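Long-range contacts in phosphoribosyltransferase (Thermus thermophilus, PDB 1WD5), which is probably a phosphoribosyltransferase that transfers glycosyl groups, although its function has not been established: residues 48-53 / 110-116; 129-133 / 162-166; 53-57 / 98-102; 150-156 / 170-176; 64-68 / 81-86. The contacts are given in a common frame with arbitrary orientation. Residues are numbered along the deposited sequence.

Contact 1: 48-53 / 110-116; sequences ELDVVL and RRVRPKA
Three charged residues, Asp-50, Arg-110 and Arg-113, account for most of the buried surface where the extended segment 48-53 meets the C-terminal part of helix 88-112 and the loop after it. The nearest CA atoms are those of Asp-50 and Ala-116, 6.7 Å apart. Asp-50, chi1 t, points toward the loop and works with both oxygens: OD1 accepts from Arg-110 NH1 at 2.9 Å in a salt bridge, while OD2 accepts from Ala-116 N at 3.1 Å (angle 173°). Arg-110 folds its side chain back with chi1 and chi2 both m, so that NH1 also reaches Arg-113 O at 3.1 Å and NH2 makes a weak bond to Val-51 O at 3.2 Å; its NE pairs with Glu-72. Arg-113 presents its guanidinium edge to the strand. Its NH2 donates to Leu-49 O at 2.8 Å and to Glu-48 OE2 at 3.1 Å, and a water joins Glu-48 OE2 (2.8 Å) to Arg-113 NH1 (2.9 Å). Asp-50 CG lies over one face of that guanidinium, so the 3.7 Å pair of Asp-50 OD1 with Arg-113 NE is a long, purely ionic one. The result is a largely buried salt-bridge network of Glu-48, Asp-50, Arg-110 and Arg-113. Strand 26-29 runs beside the Glu-48 to Val-52 backbone in the sheet, helix 33-45 packs on Leu-49, and helix 196-204 touches both Leu-49 and Arg-113.

Contact 2: 129-133 / 162-166; sequences GVATG and AVERL
Val-130 opens the contact in extended conformation (phi/psi -139/104), pointing its side chain toward helix 160-167. With chi1 t, its CG1 lies 3.6 Å from Ala-162 CB and 4.2 Å from Leu-166 CD1, one helical turn further on. Ala-131 bends the chain (-80/-48), turning its CB away but bringing its O within 3.9 Å of Ala-162 CB; that O is hydrogen-bonded to Ser-159 OG, which also accepts from Ala-162 N. At Thr-132 the CA atoms are closest, 4.8 Å from that of Ala-162, and Thr-132 O approaches Arg-165 NH1 to 3.0 Å. Gly-133, phi/psi 91/3, is the N-cap of helix 134-144. A CB there would be jammed against the preceding carbonyl O, so these angles by themselves call for glycine. A loop between a strand and a helix N terminus, with the sequence GVATG, is consistent with the end of the PRPP-binding motif of type I phosphoribosyltransferases, whose loop in relatives holds the 5'-phosphate.

Contact 3: 53-57 / 98-102; sequences LVRKV and QRDVL
Gln-98 starts the helical side of this packing, its CA 6.0 Å from that of Arg-55 and its side chain coiled m, m toward strand 54-57. That rotamer sets OE1 at the edge of the Arg-55 guanidinium, where it accepts from both NE and NH2 at 2.8 Å each, while Gln-98 NE2 is held by Glu-94. Gln-98 CG also lies 3.3 Å from Lys-56 O. Val-101 follows, with CG1 over one face of the same guanidinium, 3.7 Å from Arg-55 NE; Arg-55 can hug the helix because its chi1, chi2 and chi3 are all m. The segments run nearly antiparallel, at 156° and 8.2 Å between axes, a helix-on-sheet packing within an alpha/beta fold in which helix 88-112 covers this half of strand 48-59. Leu-102 (t, p) is the buried residue on the helix side: its CB touches Arg-55 CG at 3.9 Å, CD1 meets Leu-53 CB at 4.0 Å and Val-54 N at 3.8 Å, and CD2 lies 3.8 Å from Leu-53 O. Further along the helix, Ala-106 and Tyr-109 continue the cover over Leu-53.

Contact 4: 150-156 / 170-176; sequences RVVVAVP and AEVVALS
Valine and alanine fill the centre of this parallel strand pair. On one face of the sheet Val-153 CB meets Val-172 CG2 at 4.0 Å and Val-155 CG2 meets Ala-174 CB at 4.0 Å. On the other, Val-152 CG1 lies 3.9 Å from Val-173 CG2 and Ala-154 CB 4.3 Å from Val-173 CB. Helix 134-144 covers the Val-153 face, and helix 6-17 packs on the opposite face at Ala-154. Strands 150-155 and 171-174 run 4.7 Å apart at 20°, with Val-153, Ala-154 and Val-155 paired to Val-172, Val-173 and Ala-174. Val-153 N donates to Glu-171 O (2.9 Å), Val-173 N to Val-153 O (2.7 Å), Val-155 N to Val-173 O (2.9 Å) and Leu-175 N to Val-155 O (3.2 Å). Helix 160-167 connects the strands in a beta-alpha-beta unit. Past the corner at Pro-156 a weak bond remains, Ser-176 N to Pro-156 O at 3.1 Å. At the other end the strands part: one water spans Val-151 O (2.6 Å) and Glu-171 N (3.0 Å). There the fully extended Arg-150 forms a salt bridge from NH2 to Glu-171 OE1 at 2.9 Å, and a second water links Arg-150 NE (2.6 Å) to Glu-171 OE1 (2.5 Å). The chemistry thus divides: direct backbone bonds and packing of valine and alanine side chains hold the middle, while charge and water bridge the frayed end.

Contact 5: 64-68 / 81-86; sequences EFALG and YALRYA
A classic beta bulge and an aromatic cluster meet here, at the start of strand 66-71, in the antiparallel part of the sheet. Leu-67 and Gly-68 both face Val-57 of strand 48-59, forming the bulge, with Leu-67 at phi/psi -112/-8. Phe-65, Tyr-81 and Tyr-85 make the cluster. Segment 81-86 holds a short, weakly bonded helix, about 82-85, in which Tyr-85 N bonds to Ala-82 O at 3.0 Å. The CA atoms nearest each other across the segments are those of Leu-67 and Ala-82, 4.9 Å apart. Phe-65, chi1 t, directs its ring edge to the face of Tyr-85 in an edge-to-face pair, centroids 4.9 Å apart and planes at 61°. Toward Tyr-81 (chi1 p) it is nearly parallel, at 19°, but slid so far, with centroids 6.0 Å apart, that the rings barely overlap. Leu-67 has the most surface covered. With rotamer m, t it sends CD2 to 3.7 Å from Tyr-85 CB and CD1 to 3.9 Å from Ala-86 CB, while its own CB stays 4.2 Å from Ala-82 CB. Leu-91 of helix 88-112 and Pro-60 also touch Leu-67. The contacts between the segments are thus mainly apolar, and the Tyr-81 ring adds its edge, CE1 lying 3.7 Å from Ala-66 O.

From the N terminus, strand 48-59 opens contact 1 and then, sharing Leu-53, contact 3. Contact 5 opens at 64-68 and is the first to close, at 81-86; helix 88-112 then closes contact 3, and the end of that helix and the loop beyond it close contact 1. These three loops are therefore enclosed one within another: contacts 1 and 3 tie strand 48-59 to helix 88-112 and the loop after it, contact 5 the start of strand 66-71 to the short helix. Contacts 3 and 5 touch through probable backbone hydrogen bonds. Contacts 2 and 4 cross, because their segments alternate: 129-133, 150-156, 162-166, 170-176; they pack together through Val-130 on Val-155 and Leu-166 on Val-153 and Val-172.

Contact 1: 48-53 / 110-116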
# COMPACT_ATOMS: atom_id res chain seq x y z
N GLU A 48 12.73 -4.79 6.52
CA GLU A 48 11.88 -5.96 6.73
C GLU A 48 10.62 -5.87 5.86
O GLU A 48 9.92 -4.87 5.87
CB GLU A 48 11.51 -6.05 8.21
CG GLU A 48 10.43 -7.07 8.54
CD GLU A 48 10.29 -7.30 10.03
OE1 GLU A 48 10.37 -6.31 10.79
OE2 GLU A 48 10.08 -8.46 10.44
N LEU A 49 10.34 -6.94 5.12
CA LEU A 49 9.18 -6.96 4.23
C LEU A 49 7.92 -7.55 4.85
O LEU A 49 7.96 -8.55 5.57
CB LEU A 49 9.53 -7.73 2.95
CG LEU A 49 8.50 -7.93 1.83
CD1 LEU A 49 7.50 -9.01 2.22
CD2 LEU A 49 7.79 -6.61 1.53
N ASP A 50 6.79 -6.92 4.56
CA ASP A 50 5.49 -7.39 5.03
C ASP A 50 4.45 -6.84 4.08
O ASP A 50 4.76 -6.03 3.19
CB ASP A 50 5.20 -6.95 6.47
CG ASP A 50 4.00 -7.69 7.07
OD1 ASP A 50 3.51 -8.65 6.45
OD2 ASP A 50 3.56 -7.31 8.18
N VAL A 51 3.21 -7.28 4.25
CA VAL A 51 2.14 -6.82 3.39
C VAL A 51 1.19 -5.96 4.21
O VAL A 51 1.05 -6.15 5.41
CB VAL A 51 1.37 -8.02 2.82
CG1 VAL A 51 0.79 -8.85 3.96
CG2 VAL A 51 0.27 -7.55 1.89
N VAL A 52 0.56 -4.99 3.55
CA VAL A 52 -0.41 -4.14 4.23
C VAL A 52 -1.75 -4.64 3.72
O VAL A 52 -1.96 -4.73 2.50
CB VAL A 52 -0.21 -2.63 3.90
CG1 VAL A 52 -0.25 -2.39 2.41
CG2 VAL A 52 -1.28 -1.82 4.62
N LEU A 53 -2.62 -5.00 4.65
CA LEU A 53 -3.93 -5.55 4.32
C LEU A 53 -5.04 -4.63 4.79
O LEU A 53 -5.36 -4.56 5.98
CB LEU A 53 -4.05 -6.93 4.97
CG LEU A 53 -3.03 -7.94 4.44
CD1 LEU A 53 -2.84 -9.10 5.41
CD2 LEU A 53 -3.51 -8.45 3.08
N ARG A 110 -1.18 -14.40 6.70
CA ARG A 110 -0.70 -14.41 8.08
C ARG A 110 -0.27 -15.79 8.55
O ARG A 110 0.46 -15.92 9.52
CB ARG A 110 -1.76 -13.83 9.03
CG ARG A 110 -1.97 -12.32 8.86
CD ARG A 110 -0.64 -11.58 8.96
NE ARG A 110 -0.71 -10.18 8.57
CZ ARG A 110 0.31 -9.51 8.03
NH1 ARG A 110 1.46 -10.12 7.84
NH2 ARG A 110 0.18 -8.23 7.71
N ARG A 111 -0.73 -16.83 7.85
CA ARG A 111 -0.34 -18.18 8.21
C ARG A 111 1.13 -18.42 7.86
O ARG A 111 1.81 -19.20 8.52
CB ARG A 111 -1.23 -19.19 7.49
CG ARG A 111 -0.93 -20.64 7.84
CD ARG A 111 -2.13 -21.51 7.48
NE ARG A 111 -3.30 -21.08 8.23
CZ ARG A 111 -4.51 -20.91 7.70
NH1 ARG A 111 -4.70 -21.12 6.41
NH2 ARG A 111 -5.53 -20.52 8.46
N VAL A 112 1.62 -17.74 6.82
CA VAL A 112 3.01 -17.90 6.40
C VAL A 112 3.95 -16.80 6.91
O VAL A 112 5.17 -16.99 6.94
CB VAL A 112 3.14 -17.97 4.86
CG1 VAL A 112 2.34 -19.15 4.33
CG2 VAL A 112 2.65 -16.68 4.23
N ARG A 113 3.40 -15.66 7.31
CA ARG A 113 4.22 -14.56 7.84
C ARG A 113 3.36 -13.66 8.73
O ARG A 113 2.44 -12.98 8.25
CB ARG A 113 4.87 -13.78 6.67
CG ARG A 113 4.64 -12.26 6.60
CD ARG A 113 5.21 -11.50 7.79
NE ARG A 113 6.42 -10.72 7.50
CZ ARG A 113 7.20 -10.24 8.46
NH1 ARG A 113 6.90 -10.47 9.73
NH2 ARG A 113 8.29 -9.54 8.16
N PRO A 114 3.64 -13.65 10.04
CA PRO A 114 2.91 -12.85 11.03
C PRO A 114 3.12 -11.36 10.83
O PRO A 114 4.16 -10.94 10.33
CB PRO A 114 3.47 -13.34 12.36
CG PRO A 114 4.89 -13.64 12.01
CD PRO A 114 4.75 -14.38 10.70
N LYS A 115 2.13 -10.57 11.22
CA LYS A 115 2.22 -9.12 11.07
C LYS A 115 3.42 -8.56 11.82
O LYS A 115 3.56 -8.77 13.02
CB LYS A 115 0.94 -8.45 11.57
CG LYS A 115 0.97 -6.94 11.46
CD LYS A 115 -0.33 -6.31 11.91
CE LYS A 115 -0.27 -4.80 11.71
NZ LYS A 115 -1.53 -4.13 12.10
N ALA A 116 4.28 -7.84 11.10
CA ALA A 116 5.46 -7.24 11.71
C ALA A 116 5.05 -5.97 12.45
O ALA A 116 4.12 -5.28 12.03
CB ALA A 116 6.50 -6.92 10.64
O HOH W 1 8.67 -10.40 11.97

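Contact 2: 129-133 / 162-166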
# COMPACT_ATOMS: atom_id res chain seq x y z
N GLY A 129 2.64 0.81 -8.84
CA GLY A 129 2.18 2.00 -9.53
C GLY A 129 0.94 2.58 -8.85
O GLY A 129 0.30 1.89 -8.06
N VAL A 130 0.61 3.83 -9.15
CA VAL A 130 -0.57 4.45 -8.56
C VAL A 130 -1.35 5.30 -9.57
O VAL A 130 -0.95 6.42 -9.90
CB VAL A 130 -0.19 5.35 -7.37
CG1 VAL A 130 -1.45 5.84 -6.67
CG2 VAL A 130 0.68 4.58 -6.39
N ALA A 131 -2.46 4.77 -10.05
CA ALA A 131 -3.29 5.47 -11.02
C ALA A 131 -4.18 6.53 -10.36
O ALA A 131 -4.24 7.67 -10.82
CB ALA A 131 -4.15 4.47 -11.79
N THR A 132 -4.86 6.15 -9.28
CA THR A 132 -5.75 7.08 -8.59
C THR A 132 -5.36 7.29 -7.13
O THR A 132 -5.64 8.34 -6.56
CB THR A 132 -7.20 6.59 -8.61
OG1 THR A 132 -7.33 5.45 -7.75
CG2 THR A 132 -7.61 6.20 -10.03
N GLY A 133 -4.74 6.27 -6.53
CA GLY A 133 -4.32 6.38 -5.14
C GLY A 133 -5.33 5.90 -4.12
O GLY A 133 -5.10 5.99 -2.91
N ALA A 162 -2.90 11.39 -8.51
CA ALA A 162 -2.59 10.52 -7.39
C ALA A 162 -1.53 11.15 -6.48
O ALA A 162 -1.65 11.13 -5.26
CB ALA A 162 -2.10 9.17 -7.90
N VAL A 163 -0.49 11.70 -7.09
CA VAL A 163 0.57 12.33 -6.32
C VAL A 163 0.04 13.43 -5.41
O VAL A 163 0.37 13.48 -4.23
CB VAL A 163 1.66 12.92 -7.25
CG1 VAL A 163 2.67 13.71 -6.44
CG2 VAL A 163 2.35 11.81 -8.02
N GLU A 164 -0.79 14.31 -5.96
CA GLU A 164 -1.34 15.40 -5.18
C GLU A 164 -2.15 14.87 -3.99
O GLU A 164 -2.03 15.38 -2.87
CB GLU A 164 -2.23 16.29 -6.04
CG GLU A 164 -2.43 17.69 -5.47
CD GLU A 164 -3.27 18.58 -6.37
OE1 GLU A 164 -4.51 18.43 -6.36
OE2 GLU A 164 -2.69 19.42 -7.09
N ARG A 165 -2.97 13.86 -4.22
CA ARG A 165 -3.78 13.30 -3.14
C ARG A 165 -2.91 12.73 -2.02
O ARG A 165 -3.20 12.93 -0.84
CB ARG A 165 -4.69 12.18 -3.66
CG ARG A 165 -5.69 12.62 -4.73
CD ARG A 165 -6.75 11.55 -4.95
NE ARG A 165 -7.68 11.90 -6.02
CZ ARG A 165 -7.49 11.62 -7.31
NH1 ARG A 165 -6.40 10.97 -7.71
NH2 ARG A 165 -8.40 12.00 -8.20
N LEU A 166 -1.86 12.02 -2.39
CA LEU A 166 -0.97 11.41 -1.41
C LEU A 166 -0.01 12.40 -0.76
O LEU A 166 0.20 12.36 0.45
CB LEU A 166 -0.18 10.28 -2.06
CG LEU A 166 -1.05 9.16 -2.64
CD1 LEU A 166 -0.21 8.19 -3.44
CD2 LEU A 166 -1.76 8.45 -1.51

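Contact 3: 53-57 / 98-102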
# COMPACT_ATOMS: atom_id res chain seq x y z
N LEU A 53 -2.62 -5.00 4.65
CA LEU A 53 -3.93 -5.55 4.32
C LEU A 53 -5.04 -4.63 4.79
O LEU A 53 -5.36 -4.56 5.98
CB LEU A 53 -4.05 -6.93 4.97
CG LEU A 53 -3.03 -7.94 4.44
CD1 LEU A 53 -2.84 -9.10 5.41
CD2 LEU A 53 -3.51 -8.45 3.08
N VAL A 54 -5.64 -3.91 3.84
CA VAL A 54 -6.69 -2.95 4.14
C VAL A 54 -7.71 -2.87 3.01
O VAL A 54 -7.47 -3.37 1.91
CB VAL A 54 -6.09 -1.55 4.33
CG1 VAL A 54 -5.01 -1.57 5.40
CG2 VAL A 54 -5.49 -1.07 3.02
N ARG A 55 -8.84 -2.22 3.29
CA ARG A 55 -9.91 -2.01 2.32
C ARG A 55 -10.48 -0.61 2.49
O ARG A 55 -10.56 -0.08 3.60
CB ARG A 55 -11.05 -3.02 2.52
CG ARG A 55 -10.73 -4.46 2.11
CD ARG A 55 -10.60 -4.59 0.61
NE ARG A 55 -11.85 -4.26 -0.07
CZ ARG A 55 -11.97 -4.12 -1.39
NH1 ARG A 55 -10.91 -4.27 -2.18
NH2 ARG A 55 -13.13 -3.79 -1.92
N LYS A 56 -10.86 0.00 1.38
CA LYS A 56 -11.45 1.33 1.42
C LYS A 56 -12.93 1.19 1.75
O LYS A 56 -13.58 0.23 1.32
CB LYS A 56 -11.28 2.01 0.07
CG LYS A 56 -11.96 3.36 -0.05
CD LYS A 56 -12.96 3.34 -1.19
CE LYS A 56 -12.30 2.95 -2.50
NZ LYS A 56 -13.30 2.41 -3.47
N VAL A 57 -13.45 2.12 2.54
CA VAL A 57 -14.87 2.15 2.90
C VAL A 57 -15.43 3.32 2.10
O VAL A 57 -15.15 4.48 2.41
CB VAL A 57 -15.05 2.42 4.42
CG1 VAL A 57 -16.51 2.65 4.75
CG2 VAL A 57 -14.51 1.24 5.21
N GLN A 98 -16.59 -4.84 3.59
CA GLN A 98 -15.17 -4.77 3.25
C GLN A 98 -14.35 -5.77 4.07
O GLN A 98 -13.35 -6.29 3.59
CB GLN A 98 -14.63 -3.35 3.45
CG GLN A 98 -15.30 -2.29 2.58
CD GLN A 98 -15.26 -2.62 1.09
OE1 GLN A 98 -14.32 -3.24 0.60
NE2 GLN A 98 -16.29 -2.19 0.37
N ARG A 99 -14.77 -6.03 5.31
CA ARG A 99 -14.04 -6.99 6.14
C ARG A 99 -14.12 -8.37 5.48
O ARG A 99 -13.15 -9.12 5.49
CB ARG A 99 -14.62 -7.07 7.55
CG ARG A 99 -14.45 -5.81 8.38
CD ARG A 99 -14.71 -6.09 9.86
NE ARG A 99 -14.55 -4.89 10.67
CZ ARG A 99 -15.53 -4.04 10.95
NH1 ARG A 99 -16.75 -4.25 10.49
NH2 ARG A 99 -15.27 -2.95 11.67
N ASP A 100 -15.28 -8.69 4.91
CA ASP A 100 -15.47 -9.98 4.25
C ASP A 100 -14.54 -10.15 3.06
O ASP A 100 -14.04 -11.25 2.81
CB ASP A 100 -16.91 -10.14 3.76
CG ASP A 100 -17.92 -10.13 4.89
OD1 ASP A 100 -17.62 -10.67 5.97
OD2 ASP A 100 -19.03 -9.59 4.68
N VAL A 101 -14.33 -9.08 2.31
CA VAL A 101 -13.47 -9.11 1.12
C VAL A 101 -12.01 -9.34 1.49
O VAL A 101 -11.23 -9.90 0.71
CB VAL A 101 -13.55 -7.78 0.34
CG1 VAL A 101 -12.59 -7.81 -0.84
CG2 VAL A 101 -14.97 -7.54 -0.12
N LEU A 102 -11.65 -8.93 2.70
CA LEU A 102 -10.29 -9.02 3.19
C LEU A 102 -9.95 -10.26 4.02
O LEU A 102 -8.81 -10.72 4.02
CB LEU A 102 -10.00 -7.76 4.01
CG LEU A 102 -8.61 -7.45 4.54
CD1 LEU A 102 -7.69 -7.12 3.38
CD2 LEU A 102 -8.70 -6.27 5.50

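Contact 4: 150-156 / 170-176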
# COMPACT_ATOMS: atom_id res chain seq x y z
N ARG A 150 7.68 7.24 11.27
CA ARG A 150 7.68 7.99 10.03
C ARG A 150 7.04 7.15 8.93
O ARG A 150 7.17 5.92 8.92
CB ARG A 150 9.12 8.34 9.66
CG ARG A 150 9.29 9.09 8.36
CD ARG A 150 10.77 9.29 8.08
NE ARG A 150 11.01 10.00 6.83
CZ ARG A 150 12.22 10.27 6.35
NH1 ARG A 150 13.30 9.89 7.02
NH2 ARG A 150 12.35 10.93 5.20
N VAL A 151 6.36 7.81 8.00
CA VAL A 151 5.72 7.11 6.90
C VAL A 151 6.11 7.75 5.57
O VAL A 151 6.06 8.98 5.41
CB VAL A 151 4.17 7.15 7.03
CG1 VAL A 151 3.53 6.33 5.92
CG2 VAL A 151 3.76 6.60 8.39
N VAL A 152 6.53 6.92 4.63
CA VAL A 152 6.93 7.39 3.31
C VAL A 152 6.24 6.55 2.24
O VAL A 152 6.28 5.32 2.28
CB VAL A 152 8.45 7.26 3.08
CG1 VAL A 152 8.80 7.67 1.65
CG2 VAL A 152 9.20 8.13 4.07
N VAL A 153 5.60 7.22 1.29
CA VAL A 153 4.94 6.53 0.19
C VAL A 153 5.95 6.48 -0.95
O VAL A 153 6.44 7.52 -1.39
CB VAL A 153 3.69 7.29 -0.29
CG1 VAL A 153 3.18 6.69 -1.59
CG2 VAL A 153 2.61 7.23 0.79
N ALA A 154 6.25 5.27 -1.42
CA ALA A 154 7.22 5.12 -2.51
C ALA A 154 6.65 4.30 -3.66
O ALA A 154 6.23 3.15 -3.46
CB ALA A 154 8.49 4.48 -1.97
N VAL A 155 6.65 4.88 -4.85
CA VAL A 155 6.12 4.21 -6.03
C VAL A 155 6.92 4.49 -7.30
O VAL A 155 7.40 5.60 -7.52
CB VAL A 155 4.66 4.65 -6.29
CG1 VAL A 155 3.79 4.29 -5.10
CG2 VAL A 155 4.62 6.16 -6.53
N PRO A 156 7.08 3.47 -8.16
CA PRO A 156 7.82 3.61 -9.42
C PRO A 156 7.19 4.64 -10.36
O PRO A 156 7.89 5.45 -10.95
CB PRO A 156 7.78 2.21 -10.00
CG PRO A 156 7.75 1.34 -8.78
CD PRO A 156 6.73 2.06 -7.92
N ALA A 170 1.36 12.69 3.08
CA ALA A 170 2.65 12.12 3.47
C ALA A 170 3.75 12.41 2.48
O ALA A 170 3.50 12.87 1.37
CB ALA A 170 2.51 10.61 3.66
N GLU A 171 4.98 12.14 2.90
CA GLU A 171 6.12 12.33 2.02
C GLU A 171 5.94 11.30 0.91
O GLU A 171 5.61 10.14 1.17
CB GLU A 171 7.43 12.08 2.75
CG GLU A 171 8.66 12.50 1.96
CD GLU A 171 9.96 12.11 2.62
OE1 GLU A 171 10.05 12.17 3.87
OE2 GLU A 171 10.91 11.76 1.90
N VAL A 172 6.15 11.73 -0.33
CA VAL A 172 6.00 10.83 -1.46
C VAL A 172 7.27 10.77 -2.30
O VAL A 172 7.87 11.81 -2.60
CB VAL A 172 4.84 11.27 -2.38
CG1 VAL A 172 4.87 10.45 -3.67
CG2 VAL A 172 3.51 11.09 -1.66
N VAL A 173 7.66 9.56 -2.65
CA VAL A 173 8.83 9.34 -3.49
C VAL A 173 8.33 8.61 -4.73
O VAL A 173 7.96 7.43 -4.66
CB VAL A 173 9.89 8.47 -2.78
CG1 VAL A 173 11.04 8.17 -3.73
CG2 VAL A 173 10.41 9.21 -1.55
N ALA A 174 8.29 9.31 -5.86
CA ALA A 174 7.83 8.73 -7.12
C ALA A 174 8.93 8.90 -8.15
O ALA A 174 9.45 10.00 -8.34
CB ALA A 174 6.56 9.44 -7.58
N LEU A 175 9.30 7.80 -8.81
CA LEU A 175 10.36 7.83 -9.81
C LEU A 175 9.92 8.55 -11.08
O LEU A 175 10.72 9.21 -11.74
CB LEU A 175 10.80 6.41 -10.17
CG LEU A 175 11.34 5.55 -9.03
CD1 LEU A 175 11.79 4.20 -9.58
CD2 LEU A 175 12.49 6.27 -8.35
N SER A 176 8.64 8.42 -11.41
CA SER A 176 8.10 9.04 -12.61
C SER A 176 6.64 9.44 -12.42
O SER A 176 5.85 8.69 -11.85
CB SER A 176 8.21 8.06 -13.79
OG SER A 176 7.41 8.48 -14.87
O HOH W 2 8.89 11.06 5.77
O HOH W 3 5.20 11.39 5.79

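Contact 5: 64-68 / 81-86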
# COMPACT_ATOMS: atom_id res chain seq x y z
N GLU A 64 -16.26 5.13 -5.24
CA GLU A 64 -14.95 5.71 -5.49
C GLU A 64 -14.56 6.80 -4.50
O GLU A 64 -13.40 7.20 -4.43
CB GLU A 64 -14.87 6.26 -6.92
CG GLU A 64 -14.99 5.18 -8.00
CD GLU A 64 -14.21 3.92 -7.66
OE1 GLU A 64 -14.70 3.11 -6.84
OE2 GLU A 64 -13.10 3.74 -8.20
N PHE A 65 -15.53 7.29 -3.73
CA PHE A 65 -15.24 8.32 -2.75
C PHE A 65 -15.10 7.69 -1.37
O PHE A 65 -16.07 7.17 -0.81
CB PHE A 65 -16.33 9.39 -2.72
CG PHE A 65 -16.02 10.54 -1.82
CD1 PHE A 65 -14.85 11.28 -1.99
CD2 PHE A 65 -16.88 10.88 -0.78
CE1 PHE A 65 -14.54 12.34 -1.14
CE2 PHE A 65 -16.58 11.95 0.07
CZ PHE A 65 -15.42 12.68 -0.11
N ALA A 66 -13.88 7.75 -0.83
CA ALA A 66 -13.56 7.17 0.46
C ALA A 66 -14.01 7.97 1.68
O ALA A 66 -13.79 9.18 1.76
CB ALA A 66 -12.05 6.92 0.55
N LEU A 67 -14.65 7.29 2.63
CA LEU A 67 -15.09 7.93 3.87
C LEU A 67 -14.26 7.34 5.01
O LEU A 67 -14.31 7.82 6.14
CB LEU A 67 -16.58 7.67 4.13
CG LEU A 67 -17.58 8.27 3.14
CD1 LEU A 67 -19.00 8.02 3.63
CD2 LEU A 67 -17.33 9.76 2.98
N GLY A 68 -13.48 6.31 4.70
CA GLY A 68 -12.64 5.68 5.70
C GLY A 68 -11.97 4.41 5.19
O GLY A 68 -11.87 4.20 3.98
N TYR A 81 -14.58 13.81 7.90
CA TYR A 81 -15.83 14.20 7.28
C TYR A 81 -16.81 13.06 7.01
O TYR A 81 -17.88 13.29 6.44
CB TYR A 81 -15.52 14.93 5.98
CG TYR A 81 -14.52 14.18 5.11
CD1 TYR A 81 -14.92 13.10 4.32
CD2 TYR A 81 -13.17 14.55 5.09
CE1 TYR A 81 -14.01 12.41 3.53
CE2 TYR A 81 -12.25 13.86 4.30
CZ TYR A 81 -12.67 12.79 3.52
OH TYR A 81 -11.77 12.12 2.73
N ALA A 82 -16.46 11.85 7.42
CA ALA A 82 -17.32 10.69 7.18
C ALA A 82 -18.79 10.89 7.55
O ALA A 82 -19.68 10.64 6.73
CB ALA A 82 -16.77 9.48 7.92
N LEU A 83 -19.04 11.33 8.77
CA LEU A 83 -20.42 11.52 9.22
C LEU A 83 -21.17 12.62 8.48
O LEU A 83 -22.40 12.74 8.61
CB LEU A 83 -20.46 11.77 10.73
CG LEU A 83 -19.98 10.57 11.55
CD1 LEU A 83 -19.94 10.94 13.03
CD2 LEU A 83 -20.93 9.40 11.31
N ARG A 84 -20.46 13.44 7.71
CA ARG A 84 -21.10 14.51 6.96
C ARG A 84 -21.63 13.97 5.64
O ARG A 84 -22.40 14.65 4.95
CB ARG A 84 -20.14 15.67 6.72
CG ARG A 84 -19.88 16.51 7.96
CD ARG A 84 -19.37 17.91 7.61
NE ARG A 84 -17.96 17.93 7.25
CZ ARG A 84 -16.96 17.90 8.13
NH1 ARG A 84 -17.21 17.85 9.43
NH2 ARG A 84 -15.71 17.93 7.71
N TYR A 85 -21.21 12.76 5.29
CA TYR A 85 -21.65 12.12 4.04
C TYR A 85 -22.50 10.88 4.27
O TYR A 85 -23.14 10.38 3.35
CB TYR A 85 -20.45 11.71 3.19
CG TYR A 85 -19.74 12.85 2.50
CD1 TYR A 85 -18.67 13.51 3.11
CD2 TYR A 85 -20.12 13.25 1.22
CE1 TYR A 85 -18.00 14.54 2.46
CE2 TYR A 85 -19.46 14.28 0.57
CZ TYR A 85 -18.40 14.92 1.19
OH TYR A 85 -17.73 15.92 0.53
N ALA A 86 -22.51 10.37 5.50
CA ALA A 86 -23.27 9.17 5.79
C ALA A 86 -23.55 9.04 7.27
O ALA A 86 -22.90 9.70 8.09
CB ALA A 86 -22.50 7.93 5.30